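Long-range contacts in esterase (Xanthomonas oryzae pv. oryzae, PDB 3H2G), which hydrolyses ester bonds as a rice cell-wall-degrading virulence enzyme of a bacterial pathogen, probably with the catalytic chemistry of an alpha/beta-hydrolase: residues A[254-265]-A[291-299]; A[238-249]-A[309-317]. All coordinates share one frame; numbering follows the deposited sequence.

Contact 1 of 2, residues A[254-265]-A[291-299]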
loop_
_atom_site.group_PDB
_atom_site.type_symbol
_atom_site.label_atom_id
_atom_site.label_comp_id
_atom_site.label_asym_id
_atom_site.label_seq_id
_atom_site.Cartn_x
_atom_site.Cartn_y
_atom_site.Cartn_z
ATOM N N GLY A 254 4.999 24.832 12.768
ATOM C CA GLY A 254 5.673 26.004 12.233
ATOM C C GLY A 254 7.180 25.847 12.122
ATOM O O GLY A 254 7.846 26.635 11.451
ATOM N N GLN A 255 7.727 24.837 12.788
ATOM C CA GLN A 255 9.164 24.587 12.725
ATOM C C GLN A 255 9.536 24.064 11.342
ATOM O O GLN A 255 10.662 24.251 10.870
ATOM C CB GLN A 255 9.574 23.547 13.771
ATOM C CG GLN A 255 9.524 24.044 15.208
ATOM C CD GLN A 255 9.806 22.940 16.210
ATOM O OE1 GLN A 255 10.829 22.255 16.128
ATOM N NE2 GLN A 255 8.903 22.762 17.162
ATOM N N VAL A 256 8.568 23.423 10.693
ATOM C CA VAL A 256 8.777 22.820 9.381
ATOM C C VAL A 256 8.033 23.478 8.218
ATOM O O VAL A 256 8.553 23.527 7.102
ATOM C CB VAL A 256 8.391 21.318 9.424
ATOM C CG1 VAL A 256 8.485 20.701 8.032
ATOM C CG2 VAL A 256 9.301 20.580 10.401
ATOM N N PHE A 257 6.826 23.977 8.473
ATOM C CA PHE A 257 6.026 24.599 7.420
ATOM C C PHE A 257 5.856 26.097 7.628
ATOM O O PHE A 257 5.774 26.570 8.762
ATOM C CB PHE A 257 4.625 23.973 7.354
ATOM C CG PHE A 257 4.620 22.468 7.273
ATOM C CD1 PHE A 257 4.665 21.694 8.429
ATOM C CD2 PHE A 257 4.552 21.825 6.040
ATOM C CE1 PHE A 257 4.641 20.298 8.361
ATOM C CE2 PHE A 257 4.528 20.431 5.959
ATOM C CZ PHE A 257 4.571 19.668 7.123
ATOM N N GLN A 258 5.794 26.836 6.526
ATOM C CA GLN A 258 5.592 28.280 6.592
ATOM C C GLN A 258 4.100 28.521 6.797
ATOM O O GLN A 258 3.291 27.609 6.630
ATOM C CB GLN A 258 6.025 28.944 5.280
ATOM C CG GLN A 258 7.518 28.884 4.983
ATOM C CD GLN A 258 7.887 29.712 3.764
ATOM O OE1 GLN A 258 7.454 30.858 3.631
ATOM N NE2 GLN A 258 8.694 29.144 2.874
ATOM N N ASP A 259 3.726 29.740 7.175
ATOM C CA ASP A 259 2.310 30.039 7.332
ATOM C C ASP A 259 1.780 30.293 5.925
ATOM O O ASP A 259 2.545 30.651 5.028
ATOM C CB ASP A 259 2.095 31.274 8.219
ATOM C CG ASP A 259 3.010 32.430 7.859
ATOM O OD1 ASP A 259 3.661 32.386 6.792
ATOM O OD2 ASP A 259 3.071 33.394 8.654
ATOM N N PRO A 260 0.471 30.093 5.703
ATOM C CA PRO A 260 -0.556 29.651 6.649
ATOM C C PRO A 260 -0.651 28.125 6.703
ATOM O O PRO A 260 -1.518 27.565 7.371
ATOM C CB PRO A 260 -1.820 30.267 6.068
ATOM C CG PRO A 260 -1.606 30.059 4.608
ATOM C CD PRO A 260 -0.143 30.454 4.410
ATOM N N TRP A 261 0.260 27.464 5.998
ATOM C CA TRP A 261 0.274 26.010 5.908
ATOM C C TRP A 261 0.487 25.269 7.226
ATOM O O TRP A 261 -0.147 24.243 7.474
ATOM C CB TRP A 261 1.333 25.598 4.888
ATOM C CG TRP A 261 1.275 26.463 3.669
ATOM C CD1 TRP A 261 2.258 27.282 3.193
ATOM C CD2 TRP A 261 0.146 26.650 2.811
ATOM N NE1 TRP A 261 1.809 27.973 2.092
ATOM C CE2 TRP A 261 0.514 27.602 1.836
ATOM C CE3 TRP A 261 -1.147 26.106 2.773
ATOM C CZ2 TRP A 261 -0.364 28.025 0.832
ATOM C CZ3 TRP A 261 -2.021 26.528 1.773
ATOM C CH2 TRP A 261 -1.622 27.478 0.818
ATOM N N ALA A 262 1.363 25.795 8.074
ATOM C CA ALA A 262 1.655 25.160 9.355
ATOM C C ALA A 262 0.413 24.875 10.201
ATOM O O ALA A 262 0.299 23.810 10.812
ATOM C CB ALA A 262 2.644 26.023 10.149
ATOM N N ALA A 263 -0.520 25.820 10.234
ATOM C CA ALA A 263 -1.731 25.660 11.032
ATOM C C ALA A 263 -2.807 24.782 10.398
ATOM O O ALA A 263 -3.726 24.338 11.084
ATOM C CB ALA A 263 -2.317 27.036 11.359
ATOM N N LYS A 264 -2.700 24.511 9.104
ATOM C CA LYS A 264 -3.726 23.709 8.447
ATOM C C LYS A 264 -3.311 22.325 7.963
ATOM O O LYS A 264 -4.164 21.534 7.558
ATOM C CB LYS A 264 -4.299 24.477 7.256
ATOM C CG LYS A 264 -3.313 24.678 6.122
ATOM C CD LYS A 264 -3.991 25.270 4.888
ATOM C CE LYS A 264 -5.024 24.316 4.304
ATOM N NZ LYS A 264 -5.703 24.888 3.099
ATOM N N VAL A 265 -2.021 22.016 8.019
ATOM C CA VAL A 265 -1.549 20.729 7.515
ATOM C C VAL A 265 -1.862 19.467 8.327
ATOM O O VAL A 265 -2.222 18.435 7.750
ATOM C CB VAL A 265 -0.021 20.777 7.236
ATOM C CG1 VAL A 265 0.754 20.963 8.533
ATOM C CG2 VAL A 265 0.415 19.509 6.520
ATOM N N LYS A 291 9.139 26.096 -2.382
ATOM C CA LYS A 291 9.982 26.962 -1.560
ATOM C C LYS A 291 9.197 27.940 -0.694
ATOM O O LYS A 291 9.749 28.539 0.229
ATOM C CB LYS A 291 10.982 27.724 -2.430
ATOM C CG LYS A 291 12.113 26.845 -2.943
ATOM C CD LYS A 291 13.144 27.651 -3.714
ATOM C CE LYS A 291 14.277 26.767 -4.214
ATOM N NZ LYS A 291 15.276 27.555 -4.999
ATOM N N SER A 292 7.913 28.102 -0.992
ATOM C CA SER A 292 7.067 28.992 -0.213
ATOM C C SER A 292 6.242 28.164 0.766
ATOM O O SER A 292 5.538 28.708 1.617
ATOM C CB SER A 292 6.134 29.782 -1.136
ATOM O OG SER A 292 5.184 28.933 -1.747
ATOM N N TYR A 293 6.343 26.844 0.644
ATOM C CA TYR A 293 5.594 25.923 1.496
ATOM C C TYR A 293 6.373 25.504 2.743
ATOM O O TYR A 293 5.924 25.707 3.871
ATOM C CB TYR A 293 5.216 24.679 0.696
ATOM C CG TYR A 293 4.300 23.738 1.438
ATOM C CD1 TYR A 293 2.999 24.123 1.770
ATOM C CD2 TYR A 293 4.729 22.463 1.808
ATOM C CE1 TYR A 293 2.147 23.262 2.453
ATOM C CE2 TYR A 293 3.886 21.591 2.492
ATOM C CZ TYR A 293 2.596 21.999 2.811
ATOM O OH TYR A 293 1.755 21.156 3.489
ATOM N N PHE A 294 7.536 24.899 2.534
ATOM C CA PHE A 294 8.374 24.464 3.645
ATOM C C PHE A 294 9.234 25.611 4.146
ATOM O O PHE A 294 9.575 26.518 3.382
ATOM C CB PHE A 294 9.304 23.329 3.202
ATOM C CG PHE A 294 8.589 22.058 2.860
ATOM C CD1 PHE A 294 7.918 21.341 3.843
ATOM C CD2 PHE A 294 8.584 21.576 1.553
ATOM C CE1 PHE A 294 7.250 20.157 3.534
ATOM C CE2 PHE A 294 7.916 20.390 1.232
ATOM C CZ PHE A 294 7.248 19.682 2.226
ATOM N N GLN A 295 9.578 25.577 5.430
ATOM C CA GLN A 295 10.462 26.589 5.998
ATOM C C GLN A 295 11.774 26.417 5.240
ATOM O O GLN A 295 12.214 25.289 5.010
ATOM C CB GLN A 295 10.692 26.327 7.488
ATOM C CG GLN A 295 9.525 26.719 8.378
ATOM C CD GLN A 295 9.369 28.222 8.495
ATOM O OE1 GLN A 295 10.104 28.981 7.868
ATOM N NE2 GLN A 295 8.410 28.660 9.305
ATOM N N PRO A 296 12.413 27.526 4.838
ATOM C CA PRO A 296 13.680 27.451 4.100
ATOM C C PRO A 296 14.763 26.637 4.816
ATOM O O PRO A 296 15.534 25.925 4.172
ATOM C CB PRO A 296 14.062 28.918 3.926
ATOM C CG PRO A 296 12.714 29.595 3.832
ATOM C CD PRO A 296 11.953 28.922 4.950
ATOM N N GLY A 297 14.813 26.746 6.141
ATOM C CA GLY A 297 15.800 26.006 6.913
ATOM C C GLY A 297 15.621 24.503 6.776
ATOM O O GLY A 297 16.567 23.779 6.449
ATOM N N PHE A 298 14.404 24.032 7.029
ATOM C CA PHE A 298 14.089 22.612 6.922
ATOM C C PHE A 298 14.295 22.133 5.488
ATOM O O PHE A 298 14.820 21.041 5.247
ATOM C CB PHE A 298 12.628 22.366 7.322
ATOM C CG PHE A 298 12.169 20.943 7.117
ATOM C CD1 PHE A 298 12.549 19.936 8.001
ATOM C CD2 PHE A 298 11.364 20.613 6.031
ATOM C CE1 PHE A 298 12.132 18.617 7.806
ATOM C CE2 PHE A 298 10.942 19.298 5.824
ATOM C CZ PHE A 298 11.327 18.298 6.716
ATOM N N TYR A 299 13.883 22.960 4.534
ATOM C CA TYR A 299 13.988 22.606 3.126
ATOM C C TYR A 299 15.426 22.394 2.645
ATOM O O TYR A 299 15.679 21.512 1.823
ATOM C CB TYR A 299 13.292 23.664 2.259
ATOM C CG TYR A 299 13.050 23.186 0.843
ATOM C CD1 TYR A 299 12.268 22.056 0.594
ATOM C CD2 TYR A 299 13.650 23.823 -0.238
ATOM C CE1 TYR A 299 12.099 21.569 -0.701
ATOM C CE2 TYR A 299 13.487 23.346 -1.538
ATOM C CZ TYR A 299 12.714 22.219 -1.760
ATOM O OH TYR A 299 12.573 21.734 -3.039
HETATM O O HOH W 1 13.033 25.014 9.517
HETATM O O HOH W 2 4.343 31.011 2.311
#
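Gln258 reaches across from 254-265 to grip the backbone of 291-299. Gln258 CB lies beside Tyr293 O at 3.5 Å, CG passes Phe294 O, and CD comes close to Ser292 O. With the side chain extended beyond CG (chi2 -173°), Gln258 NE2 reaches Phe294 O, 2.8 Å away along a nearly straight N-H (177°). That oxygen lies in the amide plane of Gln258, whereas NE2 stands above the carbonyl plane; a second, weak bond from NE2 goes to Lys291 O. Backbone bonds from Gln258 N to Tyr293 O and from Gln295 N to Val256 O flank a single beta bridge between Phe257 and Phe294. Here two loops of the helical region between strands 198-205 and 328-332 of an alpha/beta-hydrolase are joined. Around the bridge, Phe257, Trp261, Tyr293 and Phe294 form an aromatic cluster: the Phe257 edge meets the Tyr293 face in an offset edge-to-face pair with planes at 74°, and Tyr293 CD1 lies over one face of the Trp261 indole. Tyr293 OH is hydrogen-bonded to Ser236 on helix 231-246. Val256 CG1 makes a CH-pi contact over the Phe298 ring, 3.6 Å from its centroid.

Contact 2 of 2, residues A[238-249]-A[309-317]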
loop_
_atom_site.group_PDB
_atom_site.type_symbol
_atom_site.label_atom_id
_atom_site.label_comp_id
_atom_site.label_asym_id
_atom_site.label_seq_id
_atom_site.Cartn_x
_atom_site.Cartn_y
_atom_site.Cartn_z
ATOM N N ALA A 238 3.691 12.371 4.904
ATOM C CA ALA A 238 4.839 11.692 5.500
ATOM C C ALA A 238 5.388 12.402 6.735
ATOM O O ALA A 238 5.655 11.764 7.751
ATOM C CB ALA A 238 5.947 11.536 4.463
ATOM N N ILE A 239 5.567 13.717 6.641
ATOM C CA ILE A 239 6.100 14.499 7.758
ATOM C C ILE A 239 5.169 14.474 8.971
ATOM O O ILE A 239 5.601 14.195 10.093
ATOM C CB ILE A 239 6.349 15.966 7.328
ATOM C CG1 ILE A 239 7.467 16.004 6.281
ATOM C CG2 ILE A 239 6.699 16.827 8.545
ATOM C CD1 ILE A 239 7.656 17.362 5.622
ATOM N N VAL A 240 3.894 14.768 8.742
ATOM C CA VAL A 240 2.903 14.776 9.814
ATOM C C VAL A 240 2.782 13.395 10.468
ATOM O O VAL A 240 2.737 13.281 11.695
ATOM C CB VAL A 240 1.522 15.226 9.272
ATOM C CG1 VAL A 240 0.444 15.005 10.313
ATOM C CG2 VAL A 240 1.578 16.701 8.883
ATOM N N ALA A 241 2.741 12.348 9.649
ATOM C CA ALA A 241 2.622 10.987 10.165
ATOM C C ALA A 241 3.860 10.564 10.951
ATOM O O ALA A 241 3.741 9.973 12.024
ATOM C CB ALA A 241 2.367 10.008 9.021
ATOM N N MET A 242 5.048 10.863 10.428
ATOM C CA MET A 242 6.271 10.485 11.129
ATOM C C MET A 242 6.381 11.207 12.467
ATOM O O MET A 242 6.934 10.666 13.423
ATOM C CB MET A 242 7.501 10.764 10.261
ATOM C CG MET A 242 7.643 9.812 9.079
ATOM S SD MET A 242 7.775 8.074 9.579
ATOM C CE MET A 242 7.573 7.240 8.002
ATOM N N GLN A 243 5.856 12.430 12.536
ATOM C CA GLN A 243 5.877 13.179 13.789
ATOM C C GLN A 243 4.944 12.487 14.788
ATOM O O GLN A 243 5.278 12.344 15.960
ATOM C CB GLN A 243 5.429 14.629 13.561
ATOM C CG GLN A 243 5.147 15.419 14.845
ATOM C CD GLN A 243 6.301 15.374 15.833
ATOM O OE1 GLN A 243 7.463 15.480 15.449
ATOM N NE2 GLN A 243 5.981 15.227 17.117
ATOM N N HIS A 244 3.777 12.048 14.324
ATOM C CA HIS A 244 2.827 11.359 15.201
ATOM C C HIS A 244 3.432 10.056 15.712
ATOM O O HIS A 244 3.363 9.736 16.901
ATOM C CB HIS A 244 1.535 11.011 14.456
ATOM C CG HIS A 244 0.652 12.184 14.162
ATOM N ND1 HIS A 244 0.233 13.066 15.134
ATOM C CD2 HIS A 244 0.060 12.584 13.011
ATOM C CE1 HIS A 244 -0.581 13.957 14.596
ATOM N NE2 HIS A 244 -0.704 13.686 13.309
ATOM N N THR A 245 4.018 9.301 14.792
ATOM C CA THR A 245 4.612 8.009 15.109
ATOM C C THR A 245 5.852 8.073 15.995
ATOM O O THR A 245 5.924 7.385 17.014
ATOM C CB THR A 245 4.983 7.250 13.812
ATOM O OG1 THR A 245 3.819 7.124 12.983
ATOM C CG2 THR A 245 5.532 5.859 14.136
ATOM N N TYR A 246 6.820 8.902 15.615
ATOM C CA TYR A 246 8.068 9.002 16.366
ATOM C C TYR A 246 8.188 10.177 17.325
ATOM O O TYR A 246 9.060 10.172 18.196
ATOM C CB TYR A 246 9.259 9.016 15.402
ATOM C CG TYR A 246 9.387 7.751 14.593
ATOM C CD1 TYR A 246 8.909 7.684 13.283
ATOM C CD2 TYR A 246 9.956 6.603 15.149
ATOM C CE1 TYR A 246 8.991 6.505 12.547
ATOM C CE2 TYR A 246 10.045 5.417 14.420
ATOM C CZ TYR A 246 9.561 5.376 13.120
ATOM O OH TYR A 246 9.649 4.205 12.396
ATOM N N LYS A 247 7.331 11.178 17.155
ATOM C CA LYS A 247 7.333 12.357 18.017
ATOM C C LYS A 247 8.734 12.925 18.207
ATOM O O LYS A 247 9.130 13.264 19.326
ATOM C CB LYS A 247 6.728 11.992 19.378
ATOM C CG LYS A 247 5.266 11.577 19.296
ATOM C CD LYS A 247 4.710 11.183 20.651
ATOM C CE LYS A 247 3.192 11.092 20.606
ATOM N NZ LYS A 247 2.713 10.188 19.524
ATOM N N ASN A 248 9.480 13.049 17.113
ATOM C CA ASN A 248 10.846 13.551 17.201
ATOM C C ASN A 248 11.241 14.555 16.124
ATOM O O ASN A 248 12.427 14.768 15.883
ATOM C CB ASN A 248 11.825 12.372 17.172
ATOM C CG ASN A 248 11.750 11.584 15.880
ATOM O OD1 ASN A 248 10.946 11.892 14.993
ATOM N ND2 ASN A 248 12.590 10.559 15.762
ATOM N N ILE A 249 10.262 15.178 15.477
ATOM C CA ILE A 249 10.579 16.147 14.434
ATOM C C ILE A 249 10.328 17.584 14.869
ATOM O O ILE A 249 11.199 18.445 14.710
ATOM C CB ILE A 249 9.770 15.876 13.142
ATOM C CG1 ILE A 249 9.994 14.433 12.682
ATOM C CG2 ILE A 249 10.227 16.828 12.037
ATOM C CD1 ILE A 249 9.133 14.021 11.504
ATOM N N PRO A 309 15.896 14.920 11.462
ATOM C CA PRO A 309 14.954 13.994 12.103
ATOM C C PRO A 309 13.901 13.345 11.205
ATOM O O PRO A 309 13.569 12.173 11.391
ATOM C CB PRO A 309 14.337 14.844 13.218
ATOM C CG PRO A 309 14.395 16.226 12.659
ATOM C CD PRO A 309 15.772 16.269 12.041
ATOM N N PHE A 310 13.364 14.097 10.250
ATOM C CA PHE A 310 12.367 13.525 9.352
ATOM C C PHE A 310 13.071 12.504 8.467
ATOM O O PHE A 310 12.556 11.411 8.228
ATOM C CB PHE A 310 11.717 14.616 8.494
ATOM C CG PHE A 310 10.835 14.082 7.401
ATOM C CD1 PHE A 310 9.804 13.189 7.689
ATOM C CD2 PHE A 310 11.044 14.465 6.077
ATOM C CE1 PHE A 310 8.991 12.681 6.667
ATOM C CE2 PHE A 310 10.240 13.965 5.052
ATOM C CZ PHE A 310 9.212 13.069 5.348
ATOM N N ARG A 311 14.260 12.865 7.995
ATOM C CA ARG A 311 15.050 11.980 7.151
ATOM C C ARG A 311 15.367 10.688 7.907
ATOM O O ARG A 311 15.284 9.593 7.344
ATOM C CB ARG A 311 16.342 12.681 6.734
ATOM C CG ARG A 311 17.190 11.899 5.755
ATOM C CD ARG A 311 18.267 12.794 5.174
ATOM N NE ARG A 311 19.295 12.034 4.467
ATOM C CZ ARG A 311 20.308 12.593 3.815
ATOM N NH1 ARG A 311 20.417 13.916 3.778
ATOM N NH2 ARG A 311 21.222 11.834 3.221
ATOM N N GLN A 312 15.732 10.821 9.182
ATOM C CA GLN A 312 16.042 9.668 10.025
ATOM C C GLN A 312 14.830 8.747 10.149
ATOM O O GLN A 312 14.961 7.526 10.124
ATOM C CB GLN A 312 16.460 10.125 11.428
ATOM C CG GLN A 312 17.862 10.722 11.530
ATOM C CD GLN A 312 18.951 9.667 11.509
ATOM O OE1 GLN A 312 18.842 8.632 12.171
ATOM N NE2 GLN A 312 20.018 9.930 10.761
ATOM N N ASP A 313 13.648 9.337 10.296
ATOM C CA ASP A 313 12.433 8.544 10.418
ATOM C C ASP A 313 12.137 7.800 9.119
ATOM O O ASP A 313 11.633 6.675 9.140
ATOM C CB ASP A 313 11.249 9.433 10.811
ATOM C CG ASP A 313 11.385 9.999 12.216
ATOM O OD1 ASP A 313 12.239 9.504 12.987
ATOM O OD2 ASP A 313 10.631 10.933 12.555
ATOM N N LEU A 314 12.447 8.422 7.985
ATOM C CA LEU A 314 12.231 7.767 6.697
ATOM C C LEU A 314 13.192 6.585 6.584
ATOM O O LEU A 314 12.820 5.505 6.115
ATOM C CB LEU A 314 12.486 8.740 5.540
ATOM C CG LEU A 314 11.505 9.896 5.341
ATOM C CD1 LEU A 314 12.005 10.778 4.207
ATOM C CD2 LEU A 314 10.107 9.355 5.022
ATOM N N ALA A 315 14.429 6.791 7.025
ATOM C CA ALA A 315 15.442 5.740 6.967
ATOM C C ALA A 315 15.051 4.523 7.808
ATOM O O ALA A 315 15.324 3.386 7.422
ATOM C CB ALA A 315 16.798 6.289 7.429
ATOM N N ARG A 316 14.419 4.756 8.955
ATOM C CA ARG A 316 14.006 3.650 9.816
ATOM C C ARG A 316 12.973 2.802 9.094
ATOM O O ARG A 316 12.730 1.651 9.457
ATOM C CB ARG A 316 13.390 4.164 11.120
ATOM C CG ARG A 316 14.333 4.963 12.002
ATOM C CD ARG A 316 13.677 5.246 13.339
ATOM N NE ARG A 316 14.439 6.189 14.151
ATOM C CZ ARG A 316 14.116 6.533 15.394
ATOM N NH1 ARG A 316 13.043 6.007 15.969
ATOM N NH2 ARG A 316 14.858 7.408 16.057
ATOM N N ASN A 317 12.360 3.377 8.066
ATOM C CA ASN A 317 11.350 2.655 7.322
ATOM C C ASN A 317 11.778 2.220 5.926
ATOM O O ASN A 317 10.945 1.958 5.058
ATOM C CB ASN A 317 10.057 3.469 7.317
ATOM C CG ASN A 317 9.406 3.497 8.693
ATOM O OD1 ASN A 317 8.818 2.506 9.133
ATOM N ND2 ASN A 317 9.539 4.614 9.393
HETATM O O HOH W 3 14.237 9.583 17.918
#
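Asn317 ND2 is a donor to two oxygens, Asp313 O in the last turn of the helix that it follows, at 2.9 Å, and the hydroxyl Tyr246 OH of the facing helix at 3.0 Å. The second bond is bent (141°), with the hydroxyl tilted out of the amide plane, and ND2 lies near the plane of the Tyr246 ring, at its edge. Asn317 OD1 is held by Ser141 N, so both ends of this amide are engaged. Met242, bent at chi2, brings its CE to 3.6 Å from Asn317 ND2.

Helix 309-316 crosses helix 238-246 steeply, at 80°, with the axes 10.1 Å apart. Where they approach, the side chains of Asp313 and Tyr246 run antiparallel alongside one another, and Asp313 CG lies 3.6 Å from Tyr246 CD1. The carboxylate then meets the Asn248 amide nearly coplanar: Asn248 ND2 donates to the syn lone pair of Asp313 OD1, while Asn248 OD1 stands only 2.6 Å from Asp313 OD2. Arg316 NH1 comes close to Tyr246 CD2, and a water links its NH2 to Asn248 ND2.

Deeper in, Phe310 has CG anti to its backbone N (chi1 171°), which turns the ring toward helix 238-246. Ile239 CG1 sits over the centre of one face and Leu314 CD1 against the opposite face, while Met242 CG meets the edge. The crossing thus joins two helices of the chain between strands 198-205 and 328-332, with helix 211-218 contributing Phe215 against Ala238 and Leu314.

A carboxylate oxygen and an amide oxygen as close as Asp313 OD2 and Asn248 OD1 would be unfavourable neighbours unless a proton lay between them, which suggests that the acid is probably protonated here.

From the N terminus the chain first lays down strands and helices of the hydrolase core, then, after strand 198-205, enters a largely helical excursion that returns to the sheet at strand 328-332. Both contacts lie in this excursion. Contact 2 opens on helix 231-246 and closes on helix 309-316, with 59 residues lying between its segments. Contact 1 begins and ends within that span, closing a shorter loop, 25 residues lying between its segments, so the two nest without crossing. Their centres are 16 Å apart, yet they touch directly: Ile239 of 238-249 packs on Phe257, Phe294 and Phe298. Helix 231-246 thereby ties the outer loops of contact 1 to the helix crossing of contact 2.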